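PDB 4TS6: Rab3 interacting molecule variant 2 from Drosophila melanogaster, which probably acts at presynaptic active zones as a Rab3-interacting scaffold in neurotransmitter release, the crystallised part being its C2A domain. Local coordinates for residues 11-16 with 124-129; 35-40 with 69-74; 42-47 with 98-103; 50-55 with 92-97. All blocks are in the same frame, centred on the assembly; numbering follows the deposited sequence. Where two conformers were deposited one is given.

Interaction 1 (11-16 with 124-129)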
# COMPACT_ATOMS: atom_id res chain seq x y z
N ARG A 11 3.39 -8.62 -6.81
CA ARG A 11 2.85 -7.34 -7.24
C ARG A 11 1.58 -7.02 -6.46
O ARG A 11 0.95 -7.91 -5.87
CB ARG A 11 2.57 -7.37 -8.75
CG ARG A 11 1.89 -8.62 -9.19
CD ARG A 11 1.71 -8.69 -10.71
NE ARG A 11 0.96 -9.89 -11.08
CZ ARG A 11 1.45 -11.13 -11.02
NH1 ARG A 11 2.69 -11.34 -10.60
NH2 ARG A 11 0.69 -12.16 -11.37
N LEU A 12 1.21 -5.75 -6.47
CA LEU A 12 0.15 -5.24 -5.64
C LEU A 12 -0.89 -4.58 -6.54
O LEU A 12 -0.52 -3.95 -7.53
CB LEU A 12 0.73 -4.19 -4.69
CG LEU A 12 -0.23 -3.39 -3.83
CD1 LEU A 12 -0.81 -4.27 -2.74
CD2 LEU A 12 0.49 -2.20 -3.23
N GLN A 13 -2.17 -4.72 -6.21
CA GLN A 13 -3.24 -4.09 -7.00
C GLN A 13 -3.82 -2.94 -6.20
O GLN A 13 -4.33 -3.16 -5.10
CB GLN A 13 -4.34 -5.10 -7.34
CG GLN A 13 -5.47 -4.52 -8.20
CD GLN A 13 -6.48 -5.56 -8.61
OE1 GLN A 13 -6.89 -6.39 -7.80
NE2 GLN A 13 -6.87 -5.54 -9.87
N LEU A 14 -3.73 -1.73 -6.74
CA LEU A 14 -4.13 -0.52 -6.01
C LEU A 14 -5.10 0.28 -6.85
O LEU A 14 -4.97 0.29 -8.07
CB LEU A 14 -2.92 0.39 -5.80
CG LEU A 14 -1.78 0.08 -4.85
CD1 LEU A 14 -0.71 1.14 -4.97
CD2 LEU A 14 -2.31 0.04 -3.44
N LYS A 15 -6.04 0.98 -6.21
CA LYS A 15 -6.86 1.99 -6.89
C LYS A 15 -6.60 3.32 -6.21
O LYS A 15 -6.61 3.41 -4.99
CB LYS A 15 -8.35 1.66 -6.78
CG LYS A 15 -8.74 0.32 -7.38
CD LYS A 15 -10.14 -0.10 -6.95
CE LYS A 15 -11.21 0.80 -7.54
NZ LYS A 15 -12.57 0.53 -6.98
N LEU A 16 -6.34 4.35 -7.01
CA LEU A 16 -6.12 5.69 -6.46
C LEU A 16 -7.11 6.64 -7.09
O LEU A 16 -7.18 6.73 -8.31
CB LEU A 16 -4.70 6.17 -6.77
CG LEU A 16 -3.53 5.38 -6.18
CD1 LEU A 16 -2.25 6.15 -6.41
CD2 LEU A 16 -3.75 5.12 -4.70
N ASP A 124 -9.29 6.18 -9.95
CA ASP A 124 -9.83 5.01 -9.27
C ASP A 124 -9.84 3.74 -10.12
O ASP A 124 -10.58 2.80 -9.83
CB ASP A 124 -11.22 5.29 -8.67
CG ASP A 124 -11.31 4.88 -7.21
OD1 ASP A 124 -10.29 5.00 -6.50
OD2 ASP A 124 -12.40 4.44 -6.76
N GLU A 125 -9.01 3.72 -11.15
CA GLU A 125 -8.82 2.52 -11.96
C GLU A 125 -7.93 1.59 -11.13
O GLU A 125 -6.96 2.05 -10.55
CB GLU A 125 -8.11 2.89 -13.28
CG GLU A 125 -7.96 1.77 -14.31
CD GLU A 125 -7.47 2.27 -15.68
OE1 GLU A 125 -6.73 3.28 -15.74
OE2 GLU A 125 -7.83 1.65 -16.71
N ALA A 126 -8.28 0.30 -11.08
CA ALA A 126 -7.39 -0.69 -10.47
C ALA A 126 -6.17 -0.86 -11.36
O ALA A 126 -6.30 -1.01 -12.57
CB ALA A 126 -8.11 -1.99 -10.29
N GLU A 127 -4.98 -0.81 -10.77
CA GLU A 127 -3.75 -0.98 -11.52
C GLU A 127 -2.81 -1.91 -10.76
O GLU A 127 -2.91 -2.02 -9.56
CB GLU A 127 -3.06 0.37 -11.71
CG GLU A 127 -3.84 1.36 -12.56
CD GLU A 127 -3.03 2.62 -12.85
OE1 GLU A 127 -1.86 2.68 -12.42
OE2 GLU A 127 -3.57 3.54 -13.51
N TRP A 128 -1.90 -2.58 -11.47
CA TRP A 128 -0.95 -3.47 -10.83
C TRP A 128 0.45 -2.88 -10.80
O TRP A 128 0.94 -2.36 -11.80
CB TRP A 128 -0.91 -4.81 -11.54
CG TRP A 128 -2.15 -5.62 -11.36
CD1 TRP A 128 -3.27 -5.61 -12.15
CD2 TRP A 128 -2.39 -6.59 -10.33
NE1 TRP A 128 -4.19 -6.51 -11.67
CE2 TRP A 128 -3.67 -7.13 -10.56
CE3 TRP A 128 -1.65 -7.05 -9.24
CZ2 TRP A 128 -4.23 -8.10 -9.73
CZ3 TRP A 128 -2.20 -8.02 -8.41
CH2 TRP A 128 -3.48 -8.53 -8.66
N TYR A 129 1.10 -2.98 -9.64
CA TYR A 129 2.44 -2.42 -9.47
C TYR A 129 3.40 -3.48 -8.97
O TYR A 129 3.11 -4.19 -8.00
CB TYR A 129 2.39 -1.28 -8.46
CG TYR A 129 1.53 -0.13 -8.91
CD1 TYR A 129 0.17 -0.11 -8.64
CD2 TYR A 129 2.07 0.95 -9.58
CE1 TYR A 129 -0.63 0.95 -9.05
CE2 TYR A 129 1.29 2.01 -9.99
CZ TYR A 129 -0.06 2.01 -9.72
OH TYR A 129 -0.83 3.07 -10.12
O HOH W 1 -3.59 2.97 -9.22
O HOH W 2 -9.59 4.04 -4.36

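Interaction 2 (35-40 with 69-74)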
# COMPACT_ATOMS: atom_id res chain seq x y z
N LEU A 35 3.54 -13.38 -4.10
CA LEU A 35 4.55 -13.22 -3.05
C LEU A 35 5.32 -14.51 -2.86
O LEU A 35 4.80 -15.60 -3.08
CB LEU A 35 3.90 -12.80 -1.74
CG LEU A 35 2.95 -11.60 -1.83
CD1 LEU A 35 2.43 -11.27 -0.46
CD2 LEU A 35 3.63 -10.39 -2.47
N SER A 36 6.57 -14.40 -2.44
CA SER A 36 7.39 -15.57 -2.18
C SER A 36 6.94 -16.23 -0.88
O SER A 36 6.29 -15.60 -0.04
CB SER A 36 8.84 -15.14 -2.00
OG SER A 36 8.92 -14.14 -1.00
N LEU A 37 7.29 -17.50 -0.72
CA LEU A 37 7.20 -18.15 0.58
C LEU A 37 8.38 -17.69 1.43
O LEU A 37 9.33 -17.08 0.93
CB LEU A 37 7.26 -19.67 0.41
CG LEU A 37 6.24 -20.33 -0.52
CD1 LEU A 37 6.63 -21.78 -0.81
CD2 LEU A 37 4.86 -20.26 0.09
N ARG A 38 8.32 -17.98 2.73
CA ARG A 38 9.49 -17.77 3.57
C ARG A 38 10.51 -18.87 3.26
O ARG A 38 10.17 -19.87 2.63
CB ARG A 38 9.09 -17.82 5.04
CG ARG A 38 8.08 -16.76 5.45
CD ARG A 38 7.77 -16.90 6.94
NE ARG A 38 6.86 -15.86 7.40
CZ ARG A 38 6.18 -15.92 8.55
NH1 ARG A 38 5.37 -14.93 8.89
NH2 ARG A 38 6.31 -16.97 9.35
N GLN A 39 11.75 -18.67 3.69
CA GLN A 39 12.81 -19.66 3.52
C GLN A 39 12.37 -20.99 4.11
O GLN A 39 12.59 -22.05 3.53
CB GLN A 39 14.06 -19.22 4.25
CG GLN A 39 14.28 -17.73 4.26
CD GLN A 39 15.20 -17.28 3.15
OE1 GLN A 39 15.34 -17.95 2.13
NE2 GLN A 39 15.86 -16.14 3.35
N SER A 40 11.74 -20.90 5.28
CA SER A 40 11.19 -22.06 5.97
C SER A 40 10.29 -22.87 5.05
O SER A 40 10.23 -24.09 5.15
CB SER A 40 10.39 -21.61 7.20
OG SER A 40 9.38 -20.68 6.85
N THR A 69 -1.27 -16.67 6.63
CA THR A 69 -0.68 -17.75 5.82
C THR A 69 -1.11 -17.80 4.35
O THR A 69 -1.92 -18.64 3.97
CB THR A 69 -0.88 -19.12 6.51
OG1 THR A 69 -2.22 -19.59 6.28
CG2 THR A 69 -0.65 -18.97 7.99
N THR A 70 -0.56 -16.90 3.54
CA THR A 70 -0.97 -16.81 2.14
C THR A 70 0.04 -16.03 1.30
O THR A 70 0.70 -15.11 1.80
CB THR A 70 -2.36 -16.11 2.01
OG1 THR A 70 -2.76 -16.05 0.64
CG2 THR A 70 -2.30 -14.70 2.56
N CYS A 71 0.16 -16.38 0.02
CA CYS A 71 0.98 -15.59 -0.90
C CYS A 71 0.10 -14.72 -1.79
O CYS A 71 0.60 -14.01 -2.67
CB CYS A 71 1.83 -16.50 -1.77
SG CYS A 71 2.83 -17.63 -0.83
N GLU A 72 -1.21 -14.77 -1.55
CA GLU A 72 -2.17 -14.00 -2.34
C GLU A 72 -3.15 -13.27 -1.41
O GLU A 72 -4.35 -13.54 -1.45
CB GLU A 72 -2.96 -14.94 -3.26
CG GLU A 72 -2.11 -16.02 -3.93
CD GLU A 72 -1.39 -15.51 -5.16
OE1 GLU A 72 -1.93 -14.60 -5.82
OE2 GLU A 72 -0.30 -16.03 -5.49
N PRO A 73 -2.64 -12.34 -0.59
CA PRO A 73 -3.53 -11.67 0.37
C PRO A 73 -4.56 -10.77 -0.32
O PRO A 73 -4.22 -10.07 -1.27
CB PRO A 73 -2.57 -10.79 1.18
CG PRO A 73 -1.43 -10.48 0.20
CD PRO A 73 -1.27 -11.79 -0.56
N ARG A 74 -5.80 -10.79 0.16
CA ARG A 74 -6.80 -9.82 -0.30
C ARG A 74 -7.29 -9.00 0.89
O ARG A 74 -7.67 -9.55 1.93
CB ARG A 74 -7.98 -10.54 -0.97
CG ARG A 74 -7.57 -11.50 -2.09
CD ARG A 74 -8.77 -12.09 -2.83
NE ARG A 74 -9.59 -11.05 -3.44
CZ ARG A 74 -9.37 -10.55 -4.66
NH1 ARG A 74 -8.37 -11.00 -5.39
NH2 ARG A 74 -10.17 -9.61 -5.14

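Interaction 3 (42-47 with 98-103)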
# COMPACT_ATOMS: atom_id res chain seq x y z
N ALA A 42 7.16 -21.84 4.85
CA ALA A 42 5.90 -21.38 5.38
C ALA A 42 5.41 -20.21 4.54
O ALA A 42 6.21 -19.49 3.94
CB ALA A 42 6.07 -20.95 6.83
N GLY A 43 4.10 -20.02 4.50
CA GLY A 43 3.52 -18.89 3.80
C GLY A 43 3.67 -17.65 4.64
O GLY A 43 4.03 -17.71 5.83
N ARG A 44 3.41 -16.51 4.03
CA ARG A 44 3.55 -15.27 4.76
C ARG A 44 2.23 -14.86 5.40
O ARG A 44 1.18 -15.43 5.11
CB ARG A 44 4.06 -14.19 3.81
CG ARG A 44 5.38 -14.56 3.18
CD ARG A 44 6.09 -13.38 2.57
NE ARG A 44 7.34 -13.80 1.95
CZ ARG A 44 8.54 -13.64 2.49
NH1 ARG A 44 9.62 -14.06 1.85
NH2 ARG A 44 8.66 -13.06 3.68
N ASN A 45 2.30 -13.85 6.26
CA ASN A 45 1.13 -13.25 6.87
C ASN A 45 1.19 -11.77 6.57
O ASN A 45 1.59 -10.98 7.44
CB ASN A 45 1.12 -13.46 8.38
CG ASN A 45 1.25 -14.92 8.77
OD1 ASN A 45 0.41 -15.74 8.42
ND2 ASN A 45 2.31 -15.25 9.50
N PRO A 46 0.81 -11.40 5.35
CA PRO A 46 1.01 -10.06 4.79
C PRO A 46 0.03 -8.99 5.29
O PRO A 46 -1.16 -9.25 5.43
CB PRO A 46 0.79 -10.28 3.27
CG PRO A 46 0.69 -11.77 3.07
CD PRO A 46 0.21 -12.32 4.37
N TYR A 47 0.56 -7.80 5.57
CA TYR A 47 -0.24 -6.59 5.78
C TYR A 47 0.51 -5.47 5.13
O TYR A 47 1.70 -5.61 4.82
CB TYR A 47 -0.46 -6.26 7.26
CG TYR A 47 0.81 -5.95 8.03
CD1 TYR A 47 1.58 -6.96 8.58
CD2 TYR A 47 1.23 -4.63 8.22
CE1 TYR A 47 2.75 -6.67 9.31
CE2 TYR A 47 2.38 -4.34 8.93
CZ TYR A 47 3.14 -5.36 9.48
OH TYR A 47 4.28 -5.04 10.20
N LEU A 98 4.71 -3.57 1.96
CA LEU A 98 4.20 -4.86 2.42
C LEU A 98 5.15 -5.47 3.44
O LEU A 98 6.37 -5.47 3.23
CB LEU A 98 4.03 -5.84 1.26
CG LEU A 98 2.62 -5.97 0.69
CD1 LEU A 98 2.11 -4.62 0.32
CD2 LEU A 98 2.59 -6.88 -0.53
N TRP A 99 4.57 -6.05 4.48
CA TRP A 99 5.30 -6.62 5.60
C TRP A 99 4.76 -8.00 5.91
O TRP A 99 3.58 -8.25 5.69
CB TRP A 99 5.09 -5.73 6.81
CG TRP A 99 5.63 -4.35 6.62
CD1 TRP A 99 4.96 -3.25 6.16
CD2 TRP A 99 6.97 -3.94 6.87
NE1 TRP A 99 5.82 -2.17 6.12
CE2 TRP A 99 7.06 -2.57 6.55
CE3 TRP A 99 8.11 -4.59 7.36
CZ2 TRP A 99 8.25 -1.84 6.69
CZ3 TRP A 99 9.29 -3.87 7.49
CH2 TRP A 99 9.35 -2.52 7.16
N ASP A 100 5.62 -8.87 6.42
CA ASP A 100 5.24 -10.24 6.74
C ASP A 100 5.13 -10.26 8.25
O ASP A 100 6.12 -10.05 8.93
CB ASP A 100 6.31 -11.21 6.25
CG ASP A 100 5.96 -12.66 6.50
OD1 ASP A 100 4.80 -12.96 6.88
OD2 ASP A 100 6.84 -13.53 6.30
N TYR A 101 3.92 -10.42 8.77
CA TYR A 101 3.74 -10.43 10.21
C TYR A 101 4.37 -11.67 10.84
O TYR A 101 4.01 -12.82 10.53
CB TYR A 101 2.26 -10.32 10.57
CG TYR A 101 1.96 -10.58 12.02
CD1 TYR A 101 2.27 -9.65 12.99
CD2 TYR A 101 1.34 -11.75 12.42
CE1 TYR A 101 1.99 -9.88 14.34
CE2 TYR A 101 1.05 -12.00 13.75
CZ TYR A 101 1.37 -11.06 14.70
OH TYR A 101 1.08 -11.30 16.02
N VAL A 102 5.34 -11.43 11.72
CA VAL A 102 6.03 -12.48 12.46
C VAL A 102 5.60 -12.35 13.92
O VAL A 102 5.80 -11.31 14.53
CB VAL A 102 7.56 -12.34 12.34
CG1 VAL A 102 8.26 -13.41 13.17
CG2 VAL A 102 7.98 -12.42 10.84
N ARG A 103 4.98 -13.39 14.47
CA ARG A 103 4.31 -13.24 15.75
C ARG A 103 5.29 -12.96 16.89
O ARG A 103 5.00 -12.14 17.76
CB ARG A 103 3.43 -14.46 16.08
CG ARG A 103 2.79 -14.41 17.46
CD ARG A 103 1.90 -15.63 17.73
NE ARG A 103 0.80 -15.74 16.77
CZ ARG A 103 -0.31 -15.02 16.84
NH1 ARG A 103 -0.48 -14.14 17.83
NH2 ARG A 103 -1.26 -15.17 15.93

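Interaction 4 (50-55 with 92-97)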
# COMPACT_ATOMS: atom_id res chain seq x y z
N VAL A 50 0.74 2.27 4.72
CA VAL A 50 0.72 3.31 3.70
C VAL A 50 1.05 4.63 4.38
O VAL A 50 0.53 4.91 5.46
CB VAL A 50 -0.67 3.45 3.07
CG1 VAL A 50 -0.66 4.47 1.93
CG2 VAL A 50 -1.15 2.10 2.57
N PHE A 51 1.91 5.43 3.75
CA PHE A 51 2.20 6.77 4.25
C PHE A 51 2.04 7.75 3.11
O PHE A 51 2.35 7.40 1.97
CB PHE A 51 3.66 6.86 4.72
CG PHE A 51 3.88 6.31 6.08
CD1 PHE A 51 4.15 4.96 6.26
CD2 PHE A 51 3.82 7.13 7.19
CE1 PHE A 51 4.36 4.44 7.53
CE2 PHE A 51 4.03 6.63 8.46
CZ PHE A 51 4.30 5.28 8.63
N LEU A 52 1.57 8.95 3.41
CA LEU A 52 1.59 10.01 2.38
C LEU A 52 2.76 10.91 2.71
O LEU A 52 2.64 11.82 3.54
CB LEU A 52 0.28 10.80 2.38
CG LEU A 52 0.18 11.92 1.34
CD1 LEU A 52 0.25 11.32 -0.07
CD2 LEU A 52 -1.11 12.68 1.53
N LEU A 53 3.90 10.67 2.05
CA LEU A 53 5.15 11.36 2.39
C LEU A 53 5.13 12.78 1.83
O LEU A 53 4.46 13.03 0.83
CB LEU A 53 6.35 10.58 1.84
CG LEU A 53 6.52 9.15 2.34
CD1 LEU A 53 7.77 8.56 1.72
CD2 LEU A 53 6.63 9.15 3.83
N PRO A 54 5.91 13.72 2.44
CA PRO A 54 6.94 13.59 3.48
C PRO A 54 6.47 13.28 4.91
O PRO A 54 7.31 12.86 5.72
CB PRO A 54 7.65 14.95 3.44
CG PRO A 54 6.62 15.90 2.90
CD PRO A 54 5.87 15.08 1.87
N ASP A 55 5.20 13.47 5.23
CA ASP A 55 4.74 13.26 6.62
C ASP A 55 4.91 11.81 7.08
O ASP A 55 4.36 10.89 6.47
CB ASP A 55 3.28 13.68 6.76
CG ASP A 55 2.78 13.65 8.20
OD1 ASP A 55 3.53 13.21 9.12
OD2 ASP A 55 1.62 14.06 8.41
N ARG A 92 4.49 15.16 -3.36
CA ARG A 92 4.27 14.10 -2.38
C ARG A 92 4.35 12.71 -2.98
O ARG A 92 4.20 12.53 -4.19
CB ARG A 92 2.95 14.29 -1.65
CG ARG A 92 2.82 15.65 -1.03
CD ARG A 92 1.87 15.61 0.14
NE ARG A 92 1.34 16.95 0.38
CZ ARG A 92 0.62 17.29 1.44
NH1 ARG A 92 0.35 16.38 2.38
NH2 ARG A 92 0.18 18.54 1.56
N LEU A 93 4.59 11.72 -2.12
CA LEU A 93 4.73 10.33 -2.57
C LEU A 93 3.79 9.47 -1.76
O LEU A 93 3.70 9.63 -0.56
CB LEU A 93 6.16 9.83 -2.36
CG LEU A 93 7.28 10.54 -3.12
CD1 LEU A 93 8.61 9.91 -2.77
CD2 LEU A 93 7.03 10.47 -4.60
N LEU A 94 3.08 8.55 -2.42
CA LEU A 94 2.34 7.54 -1.67
C LEU A 94 3.26 6.32 -1.54
O LEU A 94 3.67 5.75 -2.55
CB LEU A 94 1.05 7.14 -2.39
CG LEU A 94 0.09 6.29 -1.56
CD1 LEU A 94 -0.55 7.16 -0.50
CD2 LEU A 94 -0.97 5.64 -2.44
N GLU A 95 3.60 5.95 -0.31
CA GLU A 95 4.55 4.87 -0.08
C GLU A 95 3.77 3.73 0.55
O GLU A 95 3.28 3.85 1.67
CB GLU A 95 5.66 5.33 0.89
CG GLU A 95 6.81 4.32 1.09
CD GLU A 95 7.64 4.62 2.33
OE1 GLU A 95 8.84 4.99 2.20
OE2 GLU A 95 7.10 4.47 3.45
N VAL A 96 3.64 2.63 -0.20
CA VAL A 96 2.91 1.46 0.28
C VAL A 96 3.94 0.36 0.49
O VAL A 96 4.65 -0.03 -0.44
CB VAL A 96 1.87 0.97 -0.76
CG1 VAL A 96 1.12 -0.25 -0.20
CG2 VAL A 96 0.90 2.09 -1.15
N THR A 97 4.03 -0.14 1.71
CA THR A 97 5.02 -1.16 2.02
C THR A 97 4.33 -2.42 2.51
O THR A 97 3.47 -2.35 3.39
CB THR A 97 6.00 -0.66 3.08
OG1 THR A 97 6.56 0.59 2.68
CG2 THR A 97 7.10 -1.66 3.28
O HOH W 3 1.71 14.47 3.48

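Interaction 1 (11-16 with 124-129)
Backbone hydrogen bonds join the two antiparallel strands in reciprocal pairs. L12 N gives to Y129 O at 2.9 Å and L12 O takes Y129 N back; L14 and E127 exchange bonds likewise. At the far end D124 N reaches L16 O at 2.7 Å, from above the carbonyl plane. Between the pairs, W128 CA and Q13 CA point their hydrogens at L12 O and E127 O. This pairing sets the first strand of a C2 sandwich beside the last, 123-130 being an outer strand of its four-stranded sheet.

On the face bearing Q13 and W128 the main contact is of CH-pi kind. With CG anti to the backbone N (chi1 -179°), Q13 runs extended across the indole: CB sits 3.6 Å from the centroid of the six-membered ring of W128, almost on its normal, and the amide follows stacked, 28° from the ring plane. An alanine here would keep CB but lose CG and the amide, and would probably leave the NE1 end of the W128 indole less covered.

Apolar packing lies on the other face, where L14 CD1 meets Y129 CD1 at 4.0 Å, the side chains crossing at about a right angle. Y129 OH bonds H120 and a water, 2.9 Å away, that also donates to L14 O; K15 NZ and D124 OD2 form a long salt bridge of 3.9 Å.

Interaction 2 (35-40 with 69-74)
L35 and P73 reach toward each other tip to tip, L35 CD1 stopping 3.7 Å from P73 CD. The leucine gets there with CG anti to its carbonyl carbon (chi1 -51°) and an extended second torsion, so its branch passes C71 O, which lies 3.5 Å from L35 CG. Behind the tip, L35 CB and C71 CB are 4.2 Å apart where the two backbones come nearest. L35 N also donates to C71 O, but at 3.3 Å this bond is weak. The two segments are irregular loops at one end of the C2 sandwich, at the positions of two of the three loops that carry metal in calcium-binding relatives. P46, at the start of strand 46-53, touches both L35 and P73.

C71 turns SG anti to its own carbonyl carbon, beside its N, and lays the sulfur alongside 35-37. There SG meets L37 CD2 at 3.4 Å and L35 O at 3.6 Å, while C71 CB is 3.4 Å from L35 O. The 69-74 loop is bent by an ST turn, T70 OG1 accepting from E72 N at 3.0 Å. E72 then turns back, and its OE2 takes a hydrogen bond from G34 N.

Interaction 3 (42-47 with 98-103)
L98 enters along the end of strand 93-100, which pairs antiparallel with the start of strand 46-53 and opens into the loops that carry calcium in many C2 domains. L98 CA points its hydrogen at Y47 O. W99 makes the last hydrogen-bonded pair: W99 N gives to Y47 O at 2.9 Å, and Y47 N gives to W99 O. Y47, its CG in the crowded position between N and carbonyl carbon (chi1 63°), folds its ring back over this pair. W99 CB lies over one ring face, 3.3 Å from Y47 CZ; the indole leads away, so the two near-parallel rings barely overlap. Y47 OH is tied to N107.

D100 sits on the other face, with P46. Its CG is anti to the backbone N, which brings D100 OD1 to N45 N at 2.7 Å in a nearly straight bond (176°) that meets the carboxylate from above its plane. OD2 takes salt bridges from R38 and from R44 NH2, the latter only a weak hydrogen bond with the guanidinium 71° from the carboxylate plane; R44 NE is bonded to S36 O. Two arginines beside one buried carboxylate would probably keep it ionised, and an aspartate engaged in this way is consistent with a C2 domain that does not bind calcium.

Y101 N closes onto N45 O at 2.7 Å, and Y101 CB stands at the edge of the Y47 ring. N45 OD1 accepts from T69 N, and N45 ND2 donates to Y101 O at 3.1 Å, nearly along the C=O axis and in the plane of its own amide.

Interaction 4 (50-55 with 92-97)
The inner side of this antiparallel pair is close-packed and apolar between the strands. V50 CG1, anti to the backbone N, meets L94 CD1 at 3.6 Å and V96 CG2 at 4.2 Å, while L52 CD1 lies 4.3 Å from the same L94 methyl. These four residues face the other sheet of the C2 sandwich, V50 and V96 on L29, and V50, L52 and L94 on Y81. Between the strands F51 and E95 trade backbone bonds, E95 N to F51 O being almost straight (178°), and L53 N donates to L93 O at 2.8 Å. The return bond from L93 N to L53 O comes from above the carbonyl plane, just before the cis peptide to P54.

The outer side is looser and partly exposed. F51 and E95 run side by side, ring and carboxylate planes 83° apart, and L53 crosses E95 with CD1 3.9 Å from E95 CB. An alanine at L53 would lose that branched end and would probably leave the aliphatic stem of E95 less shielded. The extended R92 stem passes alongside L53 O, with R92 CB at 3.2 Å, and a water links L52 O to R92 NH1, weakly at the arginine.

E95 OE1 forms a salt bridge with R56, which also makes a cation-pi contact with F51, so the E95 charge is probably balanced at the surface, while the inner contacts are between aliphatic side chains.

Overall arrangement
From the N terminus, strand 11-19 opens the widest loop, which interaction 1 closes only near the C terminus, at 124-129; the other three contacts fall within that span. Loop 35-40 comes next and is met by 69-74 in interaction 2. Before that return, the chain has already run through 42-47 and 50-55, whose partners come later, so interaction 2 crosses both interactions 3 and 4. Segment 92-97 closes interaction 4, and 98-103, directly following, closes interaction 3 around it on the same two strands. Interactions 2 and 3 join at one end of the sandwich through R38 with D100. Interactions 1 and 4 belong to opposite sheets and meet in the core, L16 against L94 and L12 against V96.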